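Local coordinates for protein putative hydroxymethylglutaryl-CoA synthase (Streptococcus mutans, PDB 3SQZ) that binds coenzyme A in a thiolase-type fold and probably acts as a hydroxymethylglutaryl-CoA synthase, condensing acetyl-CoA with acetoacetyl-CoA, at residues N153-H158 and T165-L170; F219-P222 and T227-V230. All coordinates share one frame; numbering follows the deposited sequence.

Interaction 1: N153-H158 and T165-L170; sequences NYAKLH and TRVLVL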
ATOM      1  N   ASN A 153      -0.075 -10.308   9.725  1.00 10.37           N
ATOM      2  CA  ASN A 153      -0.395 -11.064  10.920  1.00 11.25           C
ATOM      3  C   ASN A 153       0.002 -12.536  10.799  1.00 10.85           C
ATOM      4  O   ASN A 153       0.591 -13.106  11.711  1.00 11.62           O
ATOM      5  CB  ASN A 153      -1.874 -10.924  11.250  1.00 12.42           C
ATOM      6  CG  ASN A 153      -2.228 -11.568  12.560  1.00 14.32           C
ATOM      7  OD1 ASN A 153      -2.809 -12.648  12.599  1.00 13.55           O
ATOM      8  ND2 ASN A 153      -1.862 -10.912  13.653  1.00 17.66           N
ATOM      9  N   TYR A 154      -0.345 -13.157   9.676  1.00  9.97           N
ATOM     10  CA  TYR A 154       0.072 -14.531   9.436  1.00 10.26           C
ATOM     11  C   TYR A 154       1.607 -14.614   9.440  1.00  9.80           C
ATOM     12  O   TYR A 154       2.184 -15.510  10.053  1.00 10.52           O
ATOM     13  CB  TYR A 154      -0.527 -15.029   8.121  1.00 10.43           C
ATOM     14  CG  TYR A 154      -0.241 -16.473   7.737  1.00 10.09           C
ATOM     15  CD1 TYR A 154       0.241 -17.412   8.653  1.00 10.79           C
ATOM     16  CD2 TYR A 154      -0.482 -16.898   6.435  1.00 10.37           C
ATOM     17  CE1 TYR A 154       0.482 -18.738   8.260  1.00 11.22           C
ATOM     18  CE2 TYR A 154      -0.251 -18.209   6.042  1.00 10.93           C
ATOM     19  CZ  TYR A 154       0.233 -19.116   6.949  1.00 11.27           C
ATOM     20  OH  TYR A 154       0.460 -20.416   6.531  1.00 12.35           O
ATOM     21  N   ALA A 155       2.264 -13.667   8.774  1.00  9.99           N
ATOM     22  CA  ALA A 155       3.722 -13.644   8.749  1.00 10.60           C
ATOM     23  C   ALA A 155       4.302 -13.651  10.163  1.00 10.71           C
ATOM     24  O   ALA A 155       5.236 -14.403  10.465  1.00 11.31           O
ATOM     25  CB  ALA A 155       4.211 -12.419   7.993  1.00 11.07           C
ATOM     26  N   LYS A 156       3.749 -12.794  11.018  1.00 11.04           N
ATOM     27  CA  LYS A 156       4.233 -12.656  12.381  1.00 12.40           C
ATOM     28  C   LYS A 156       4.089 -13.971  13.149  1.00 12.01           C
ATOM     29  O   LYS A 156       5.014 -14.402  13.836  1.00 12.77           O
ATOM     30  CB  LYS A 156       3.460 -11.524  13.069  1.00 14.27           C
ATOM     31  CG  LYS A 156       4.015 -11.068  14.399  1.00 16.97           C
ATOM     32  CD  LYS A 156       3.615 -11.976  15.531  1.00 19.79           C
ATOM     33  CE  LYS A 156       4.077 -11.391  16.855  1.00 21.46           C
ATOM     34  NZ  LYS A 156       3.645 -12.212  18.011  1.00 22.23           N
ATOM     35  N   LEU A 157       2.927 -14.608  13.034  1.00 11.69           N
ATOM     36  CA  LEU A 157       2.703 -15.863  13.742  1.00 11.93           C
ATOM     37  C   LEU A 157       3.579 -16.993  13.219  1.00 11.98           C
ATOM     38  O   LEU A 157       4.050 -17.834  13.986  1.00 12.52           O
ATOM     39  CB  LEU A 157       1.237 -16.272  13.664  1.00 13.02           C
ATOM     40  CG  LEU A 157       0.278 -15.286  14.321  1.00 15.11           C
ATOM     41  CD1 LEU A 157      -1.155 -15.771  14.178  1.00 16.57           C
ATOM     42  CD2 LEU A 157       0.645 -15.047  15.784  1.00 16.96           C
ATOM     43  N   HIS A 158       3.770 -17.031  11.907  1.00 11.56           N
ATOM     44  CA  HIS A 158       4.618 -18.038  11.288  1.00 11.39           C
ATOM     45  C   HIS A 158       6.053 -17.939  11.808  1.00 11.47           C
ATOM     46  O   HIS A 158       6.670 -18.946  12.163  1.00 11.85           O
ATOM     47  CB  HIS A 158       4.564 -17.893   9.769  1.00 11.36           C
ATOM     48  CG  HIS A 158       5.564 -18.739   9.044  1.00 11.68           C
ATOM     49  ND1 HIS A 158       5.328 -20.053   8.701  1.00 13.86           N
ATOM     50  CD2 HIS A 158       6.805 -18.445   8.589  1.00 12.38           C
ATOM     51  CE1 HIS A 158       6.386 -20.535   8.070  1.00 14.05           C
ATOM     52  NE2 HIS A 158       7.292 -19.578   7.985  1.00 13.34           N
ATOM     53  N   THR A 165      13.006 -18.491  10.442  1.00 13.21           N
ATOM     54  CA  THR A 165      12.507 -18.204   9.105  1.00 13.15           C
ATOM     55  C   THR A 165      12.192 -16.727   8.924  1.00 11.86           C
ATOM     56  O   THR A 165      12.143 -15.957   9.892  1.00 12.73           O
ATOM     57  CB  THR A 165      11.236 -19.033   8.769  1.00 14.37           C
ATOM     58  OG1 THR A 165      10.126 -18.557   9.541  1.00 14.47           O
ATOM     59  CG2 THR A 165      11.453 -20.515   9.046  1.00 15.80           C
ATOM     60  N   ARG A 166      11.976 -16.349   7.672  1.00 11.42           N
ATOM     61  CA  ARG A 166      11.604 -14.980   7.325  1.00 11.18           C
ATOM     62  C   ARG A 166      10.431 -15.039   6.366  1.00 10.15           C
ATOM     63  O   ARG A 166      10.241 -16.039   5.655  1.00 10.81           O
ATOM     64  CB  ARG A 166      12.788 -14.229   6.699  1.00 11.51           C
ATOM     65  CG  ARG A 166      14.006 -14.247   7.594  1.00 12.53           C
ATOM     66  CD  ARG A 166      15.221 -13.526   7.031  1.00 13.16           C
ATOM     67  NE  ARG A 166      16.333 -13.772   7.941  1.00 14.43           N
ATOM     68  CZ  ARG A 166      17.575 -13.337   7.781  1.00 15.11           C
ATOM     69  NH1 ARG A 166      18.488 -13.643   8.689  1.00 16.41           N
ATOM     70  NH2 ARG A 166      17.909 -12.610   6.728  1.00 15.10           N
ATOM     71  N   VAL A 167       9.633 -13.977   6.344  1.00 10.22           N
ATOM     72  CA  VAL A 167       8.469 -13.941   5.469  1.00  9.88           C
ATOM     73  C   VAL A 167       8.479 -12.640   4.687  1.00  9.29           C
ATOM     74  O   VAL A 167       8.789 -11.580   5.235  1.00 10.44           O
ATOM     75  CB  VAL A 167       7.147 -14.058   6.273  1.00 10.18           C
ATOM     76  CG1 VAL A 167       5.939 -13.942   5.354  1.00 10.46           C
ATOM     77  CG2 VAL A 167       7.119 -15.364   7.049  1.00 11.17           C
ATOM     78  N   LEU A 168       8.142 -12.727   3.407  1.00  9.16           N
ATOM     79  CA  LEU A 168       8.040 -11.556   2.558  1.00  9.42           C
ATOM     80  C   LEU A 168       6.570 -11.265   2.291  1.00  8.81           C
ATOM     81  O   LEU A 168       5.854 -12.110   1.734  1.00  9.47           O
ATOM     82  CB  LEU A 168       8.761 -11.820   1.246  1.00  9.58           C
ATOM     83  CG  LEU A 168       8.709 -10.695   0.213  1.00 10.11           C
ATOM     84  CD1 LEU A 168       9.373  -9.428   0.747  1.00 10.89           C
ATOM     85  CD2 LEU A 168       9.338 -11.157  -1.085  1.00 11.13           C
ATOM     86  N   VAL A 169       6.122 -10.082   2.706  1.00  9.15           N
ATOM     87  CA  VAL A 169       4.774  -9.611   2.450  1.00  9.36           C
ATOM     88  C   VAL A 169       4.832  -8.499   1.416  1.00  9.17           C
ATOM     89  O   VAL A 169       5.593  -7.547   1.571  1.00  9.89           O
ATOM     90  CB  VAL A 169       4.113  -9.084   3.746  1.00 10.65           C
ATOM     91  CG1 VAL A 169       2.750  -8.451   3.465  1.00 11.92           C
ATOM     92  CG2 VAL A 169       3.989 -10.214   4.760  1.00 11.94           C
ATOM     93  N   LEU A 170       4.048  -8.633   0.355  1.00  9.29           N
ATOM     94  CA  LEU A 170       3.951  -7.627  -0.695  1.00  9.03           C
ATOM     95  C   LEU A 170       2.537  -7.087  -0.702  1.00  9.29           C
ATOM     96  O   LEU A 170       1.580  -7.856  -0.647  1.00 11.23           O
ATOM     97  CB  LEU A 170       4.232  -8.239  -2.068  1.00 11.00           C
ATOM     98  CG  LEU A 170       5.576  -8.898  -2.377  1.00 13.12           C
ATOM     99  CD1 LEU A 170       6.762  -8.105  -1.859  1.00 12.37           C
ATOM    100  CD2 LEU A 170       5.624 -10.338  -1.917  1.00 15.44           C
TER
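Ala-155 is the first residue of the helix segment 153-158 to meet the strand segment 165-170. Its side chain points at the strand, and Ala-155 CB rests 3.5 Å from the CG1 branch of Val-167. Ala-155 CB also reaches the CG2 branch of Val-169 at 3.9 Å. One small side chain thus sits against two valines that point to the same side of the strand. The backbones come close here, with the CA atoms of Ala-155 and Val-167 5.8 Å apart.

Almost one turn further on, His-158 carries the contact toward the start of the strand. Its CG stands opposite the backbone N (chi1 171°), which sends the imidazole out from the helix toward the strand. His-158 CD2 lies 3.5 Å from Val-167 CG2. The two branches of this valine are therefore shared: CG1 meets the alanine and CG2 meets the imidazole. The side chain of Thr-165 crosses that of His-158 at about a right angle, with Thr-165 OG1 3.4 Å from His-158 NE2. Both the valine methyl and the threonine oxygen come to the imidazole obliquely. Each polar end has its main partner elsewhere. NE2 of His-158 is hydrogen-bonded to Asp-106, and OG1 of Thr-165 to the carbonyl of His-162. The Asp-106 bond ties the ring to the adjacent strand 105-111.

Helix and strand run antiparallel, at 175°, with their axes 8.3 Å apart. They are the second half of a beta-alpha-beta crossover: helix 147-161 links the parallel strands 137-141 and 166-175, with strand 105-111 between them. The crossover belongs to the mixed sheet of the thiolase fold, on which helices pack.

Interaction 2: F219-P222 and T227-V230; sequences FWRP and TPYV. With COA (coenzyme A), chain D.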
ATOM      1  N   PHE A 219     -17.614  -0.191  -2.176  1.00  9.77           N
ATOM      2  CA  PHE A 219     -16.659  -0.255  -3.283  1.00  9.63           C
ATOM      3  C   PHE A 219     -16.488  -1.738  -3.548  1.00  9.42           C
ATOM      4  O   PHE A 219     -16.358  -2.527  -2.606  1.00  9.48           O
ATOM      5  CB  PHE A 219     -15.335   0.408  -2.849  1.00  9.59           C
ATOM      6  CG  PHE A 219     -14.135   0.158  -3.755  1.00  9.97           C
ATOM      7  CD1 PHE A 219     -13.507   1.215  -4.403  1.00 10.57           C
ATOM      8  CD2 PHE A 219     -13.570  -1.106  -3.872  1.00 11.23           C
ATOM      9  CE1 PHE A 219     -12.380   1.009  -5.181  1.00 11.40           C
ATOM     10  CE2 PHE A 219     -12.458  -1.323  -4.657  1.00 11.77           C
ATOM     11  CZ  PHE A 219     -11.853  -0.257  -5.308  1.00 11.71           C
ATOM     12  N   TRP A 220     -16.494  -2.113  -4.820  1.00  9.58           N
ATOM     13  CA  TRP A 220     -16.269  -3.502  -5.208  1.00  9.95           C
ATOM     14  C   TRP A 220     -15.926  -3.545  -6.687  1.00  9.52           C
ATOM     15  O   TRP A 220     -16.050  -2.532  -7.390  1.00 10.24           O
ATOM     16  CB  TRP A 220     -17.489  -4.377  -4.880  1.00  9.91           C
ATOM     17  CG  TRP A 220     -18.706  -4.157  -5.737  1.00  9.73           C
ATOM     18  CD1 TRP A 220     -19.180  -5.001  -6.700  1.00 10.48           C
ATOM     19  CD2 TRP A 220     -19.640  -3.060  -5.678  1.00 10.33           C
ATOM     20  NE1 TRP A 220     -20.328  -4.502  -7.254  1.00 10.72           N
ATOM     21  CE2 TRP A 220     -20.641  -3.315  -6.641  1.00 10.42           C
ATOM     22  CE3 TRP A 220     -19.731  -1.894  -4.903  1.00 10.75           C
ATOM     23  CZ2 TRP A 220     -21.720  -2.446  -6.855  1.00 11.48           C
ATOM     24  CZ3 TRP A 220     -20.799  -1.025  -5.118  1.00 11.38           C
ATOM     25  CH2 TRP A 220     -21.780  -1.307  -6.088  1.00 11.72           C
ATOM     26  N   ARG A 221     -15.473  -4.697  -7.171  1.00  9.62           N
ATOM     27  CA  ARG A 221     -15.077  -4.787  -8.570  1.00  9.72           C
ATOM     28  C   ARG A 221     -15.401  -6.153  -9.161  1.00  9.37           C
ATOM     29  O   ARG A 221     -14.610  -7.096  -9.044  1.00  9.35           O
ATOM     30  CB  ARG A 221     -13.601  -4.433  -8.770  1.00  9.99           C
ATOM     31  CG  ARG A 221     -13.254  -4.320 -10.236  1.00 10.10           C
ATOM     32  CD  ARG A 221     -11.922  -3.646 -10.486  1.00 10.29           C
ATOM     33  NE  ARG A 221     -10.764  -4.429 -10.057  1.00 10.15           N
ATOM     34  CZ  ARG A 221     -10.189  -5.394 -10.767  1.00  9.99           C
ATOM     35  NH1 ARG A 221     -10.713  -5.789 -11.923  1.00 10.60           N
ATOM     36  NH2 ARG A 221      -9.109  -6.001 -10.294  1.00  9.66           N
ATOM     37  N   PRO A 222     -16.571  -6.273  -9.796  1.00  9.67           N
ATOM     38  CA  PRO A 222     -16.962  -7.547 -10.410  1.00 10.27           C
ATOM     39  C   PRO A 222     -15.987  -7.986 -11.495  1.00 10.51           C
ATOM     40  O   PRO A 222     -15.181  -7.199 -11.995  1.00 10.78           O
ATOM     41  CB  PRO A 222     -18.342  -7.243 -11.001  1.00 10.98           C
ATOM     42  CG  PRO A 222     -18.887  -6.178 -10.099  1.00 10.86           C
ATOM     43  CD  PRO A 222     -17.686  -5.309  -9.793  1.00 10.40           C
ATOM     44  N   THR A 227     -12.436  -1.575 -13.719  1.00 11.50           N
ATOM     45  CA  THR A 227     -12.611  -0.453 -12.804  1.00 11.50           C
ATOM     46  C   THR A 227     -13.716  -0.779 -11.798  1.00 11.02           C
ATOM     47  O   THR A 227     -14.690  -1.455 -12.124  1.00 11.32           O
ATOM     48  CB  THR A 227     -12.956   0.835 -13.584  1.00 12.11           C
ATOM     49  OG1 THR A 227     -14.109   0.604 -14.402  1.00 12.90           O
ATOM     50  CG2 THR A 227     -11.791   1.246 -14.490  1.00 12.59           C
ATOM     51  N   PRO A 228     -13.569  -0.305 -10.556  1.00 10.80           N
ATOM     52  CA  PRO A 228     -14.551  -0.619  -9.517  1.00 10.89           C
ATOM     53  C   PRO A 228     -15.824   0.203  -9.625  1.00 10.43           C
ATOM     54  O   PRO A 228     -15.864   1.240 -10.296  1.00 11.67           O
ATOM     55  CB  PRO A 228     -13.810  -0.242  -8.233  1.00 11.34           C
ATOM     56  CG  PRO A 228     -12.920   0.869  -8.652  1.00 12.59           C
ATOM     57  CD  PRO A 228     -12.457   0.501 -10.029  1.00 11.48           C
ATOM     58  N   TYR A 229     -16.860  -0.287  -8.955  1.00 10.38           N
ATOM     59  CA  TYR A 229     -18.041   0.505  -8.638  1.00 11.17           C
ATOM     60  C   TYR A 229     -17.860   1.038  -7.229  1.00 10.82           C
ATOM     61  O   TYR A 229     -17.373   0.334  -6.351  1.00 10.84           O
ATOM     62  CB  TYR A 229     -19.314  -0.340  -8.761  1.00 11.68           C
ATOM     63  CG  TYR A 229     -19.464  -0.882 -10.156  1.00 11.94           C
ATOM     64  CD1 TYR A 229     -19.656  -0.028 -11.229  1.00 14.04           C
ATOM     65  CD2 TYR A 229     -19.346  -2.240 -10.413  1.00 12.06           C
ATOM     66  CE1 TYR A 229     -19.748  -0.511 -12.517  1.00 15.37           C
ATOM     67  CE2 TYR A 229     -19.441  -2.729 -11.687  1.00 13.00           C
ATOM     68  CZ  TYR A 229     -19.637  -1.864 -12.737  1.00 14.30           C
ATOM     69  OH  TYR A 229     -19.729  -2.364 -14.010  1.00 16.52           O
ATOM     70  N   VAL A 230     -18.229   2.295  -7.013  1.00 11.69           N
ATOM     71  CA  VAL A 230     -17.977   2.913  -5.717  1.00 11.95           C
ATOM     72  C   VAL A 230     -18.988   4.010  -5.424  1.00 11.70           C
ATOM     73  O   VAL A 230     -19.342   4.793  -6.304  1.00 13.65           O
ATOM     74  CB  VAL A 230     -16.511   3.438  -5.601  1.00 13.75           C
ATOM     75  CG1 VAL A 230     -16.148   4.350  -6.772  1.00 15.79           C
ATOM     76  CG2 VAL A 230     -16.258   4.131  -4.264  1.00 14.11           C
TER
HETATM   77  N1A COA D 601     -11.999  23.829  -2.847  1.00 29.70           N
HETATM   78  C2A COA D 601     -11.743  23.013  -1.803  1.00 28.91           C
HETATM   79  N3A COA D 601     -12.403  21.802  -1.693  1.00 28.18           N
HETATM   80  C4A COA D 601     -13.308  21.441  -2.643  1.00 28.01           C
HETATM   81  C5A COA D 601     -13.579  22.279  -3.724  1.00 28.84           C
HETATM   82  C6A COA D 601     -12.937  23.455  -3.831  1.00 29.44           C
HETATM   83  N6A COA D 601     -13.199  24.324  -4.940  1.00 30.16           N
HETATM   84  N7A COA D 601     -14.518  21.674  -4.519  1.00 28.97           N
HETATM   85  C8A COA D 601     -14.839  20.500  -3.968  1.00 28.40           C
HETATM   86  N9A COA D 601     -14.080  20.380  -2.776  1.00 27.21           N
HETATM   87  C1B COA D 601     -14.004  19.197  -1.931  1.00 26.40           C
HETATM   88  C2B COA D 601     -14.982  18.859  -0.771  1.00 25.82           C
HETATM   89  O2B COA D 601     -15.822  19.676  -0.090  1.00 26.13           O
HETATM   90  C3B COA D 601     -14.373  17.570  -0.249  1.00 24.61           C
HETATM   91  O3B COA D 601     -13.846  17.378   1.004  1.00 23.42           O
HETATM   92  P3B COA D 601     -14.731  17.201   2.259  1.00 22.41           P
HETATM   93  O7A COA D 601     -15.332  15.747   2.255  1.00 23.47           O
HETATM   94  O8A COA D 601     -13.744  17.389   3.454  1.00 23.62           O
HETATM   95  O9A COA D 601     -15.820  18.242   2.270  1.00 24.25           O
HETATM   96  C4B COA D 601     -13.840  16.963  -1.490  1.00 24.40           C
HETATM   97  O4B COA D 601     -13.100  18.060  -2.063  1.00 24.25           O
HETATM   98  C5B COA D 601     -14.497  15.880  -2.276  1.00 25.14           C
HETATM   99  O5B COA D 601     -15.631  16.490  -2.830  1.00 25.57           O
HETATM  100  P1A COA D 601     -16.628  15.644  -3.720  1.00 25.08           P
HETATM  101  O1A COA D 601     -17.155  14.396  -2.906  1.00 26.72           O
HETATM  102  O2A COA D 601     -17.774  16.523  -4.178  1.00 26.44           O
HETATM  103  O3A COA D 601     -15.769  15.140  -4.963  1.00 25.60           O
HETATM  104  P2A COA D 601     -16.177  13.932  -5.911  1.00 26.99           P
HETATM  105  O4A COA D 601     -17.740  13.849  -6.083  1.00 29.13           O
HETATM  106  O5A COA D 601     -15.516  14.115  -7.258  1.00 29.47           O
HETATM  107  O6A COA D 601     -15.667  12.566  -5.252  1.00 23.14           O
HETATM  108  CBP COA D 601     -14.221  11.092  -3.971  1.00 21.77           C
HETATM  109  CCP COA D 601     -14.544  12.498  -4.414  1.00 22.95           C
HETATM  110  CDP COA D 601     -15.366  10.561  -3.177  1.00 23.25           C
HETATM  111  CEP COA D 601     -12.978  11.080  -3.115  1.00 21.49           C
HETATM  112  CAP COA D 601     -14.000  10.271  -5.210  1.00 20.32           C
HETATM  113  OAP COA D 601     -12.810  10.570  -5.820  1.00 19.90           O
HETATM  114  C9P COA D 601     -14.130   8.781  -4.961  1.00 20.14           C
HETATM  115  O9P COA D 601     -15.213   8.226  -4.806  1.00 20.57           O
HETATM  116  N8P COA D 601     -12.865   8.024  -4.971  1.00 19.37           N
HETATM  117  C7P COA D 601     -12.820   6.627  -4.582  1.00 19.36           C
HETATM  118  C6P COA D 601     -13.002   6.399  -3.096  1.00 20.80           C
HETATM  119  C5P COA D 601     -12.807   4.940  -2.680  1.00 19.98           C
HETATM  120  O5P COA D 601     -12.166   4.174  -3.362  1.00 18.49           O
HETATM  121  N4P COA D 601     -13.326   4.513  -1.409  1.00 20.24           N
HETATM  122  C3P COA D 601     -13.062   3.146  -0.935  1.00 19.64           C
HETATM  123  C2P COA D 601     -12.131   3.009   0.237  1.00 21.71           C
HETATM  124  S1P COA D 601     -12.427   4.091   1.599  1.00 24.23           S
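The CG of Phe-219 is trans to the backbone N (chi1 167°), and its ring reaches across to Pro-228. The CG of Trp-220 lies between its backbone N and carbonyl carbon (chi1 71°), which folds the indole over Tyr-229.

Pro-228 CB sits over one face of the phenylalanine ring, toward the rim, in a CH-pi contact 3.8 Å from the centroid. CG of the same proline is 3.5 Å from Phe-219 CE1. Val-230 adds its CB near CD1 of the ring. On the other face of the small sheet, Tyr-229 CB stands almost on the normal of the indole six-membered ring, 3.7 Å from its centroid. The tyrosine ring itself meets the indole obliquely. Pro-222 CD is 3.5 Å from Tyr-229 CD2, at the edge of the tyrosine ring and near its plane.

The backbone is a short antiparallel beta hairpin. Trp-220 and Tyr-229 form its hydrogen-bonded pair: Trp-220 N gives to Tyr-229 O at 3.0 Å, and Tyr-229 N gives to Trp-220 O at 2.9 Å. Phe-219 and Val-230 are the next, non-hydrogen-bonded pair, and both line the coenzyme A pocket. Phe-219 CD1 lies 3.4 Å from O5P of the pantetheine arm. Val-230 CG2 lies 3.9 Å from the carbonyl carbon C5P of coenzyme A. The phenylalanine also touches Tyr-177, which binds the cofactor, and Glu-113, the predicted proton donor/acceptor.

Arg-221 passes alongside the Thr-227 to Pro-228 peptide with its CD. Its chain then bends, and the guanidinium is hydrogen-bonded through NH1 to the carbonyl of Thr-225 and through NH2 to that of Glu-113.

Following the chain from the N terminus, interaction 1 comes first. Six residues separate its segments: the last turn of helix 147-161 and a short loop. Interaction 1 closes this loop as strand 166-175 returns along the helix. The chain then continues through strands 188-198 and 203-213 of the same mixed sheet. Interaction 2 follows, closing the loop 221-228 between strands 219-220 and 229-230. The two contacts are in series and neither nest nor cross. The centres of interactions 1 and 2 are about 29 Å apart. Interaction 1 ties a helix to the large sheet, away from the annotated sites. Interaction 2 holds a separate hairpin beside the bound coenzyme A.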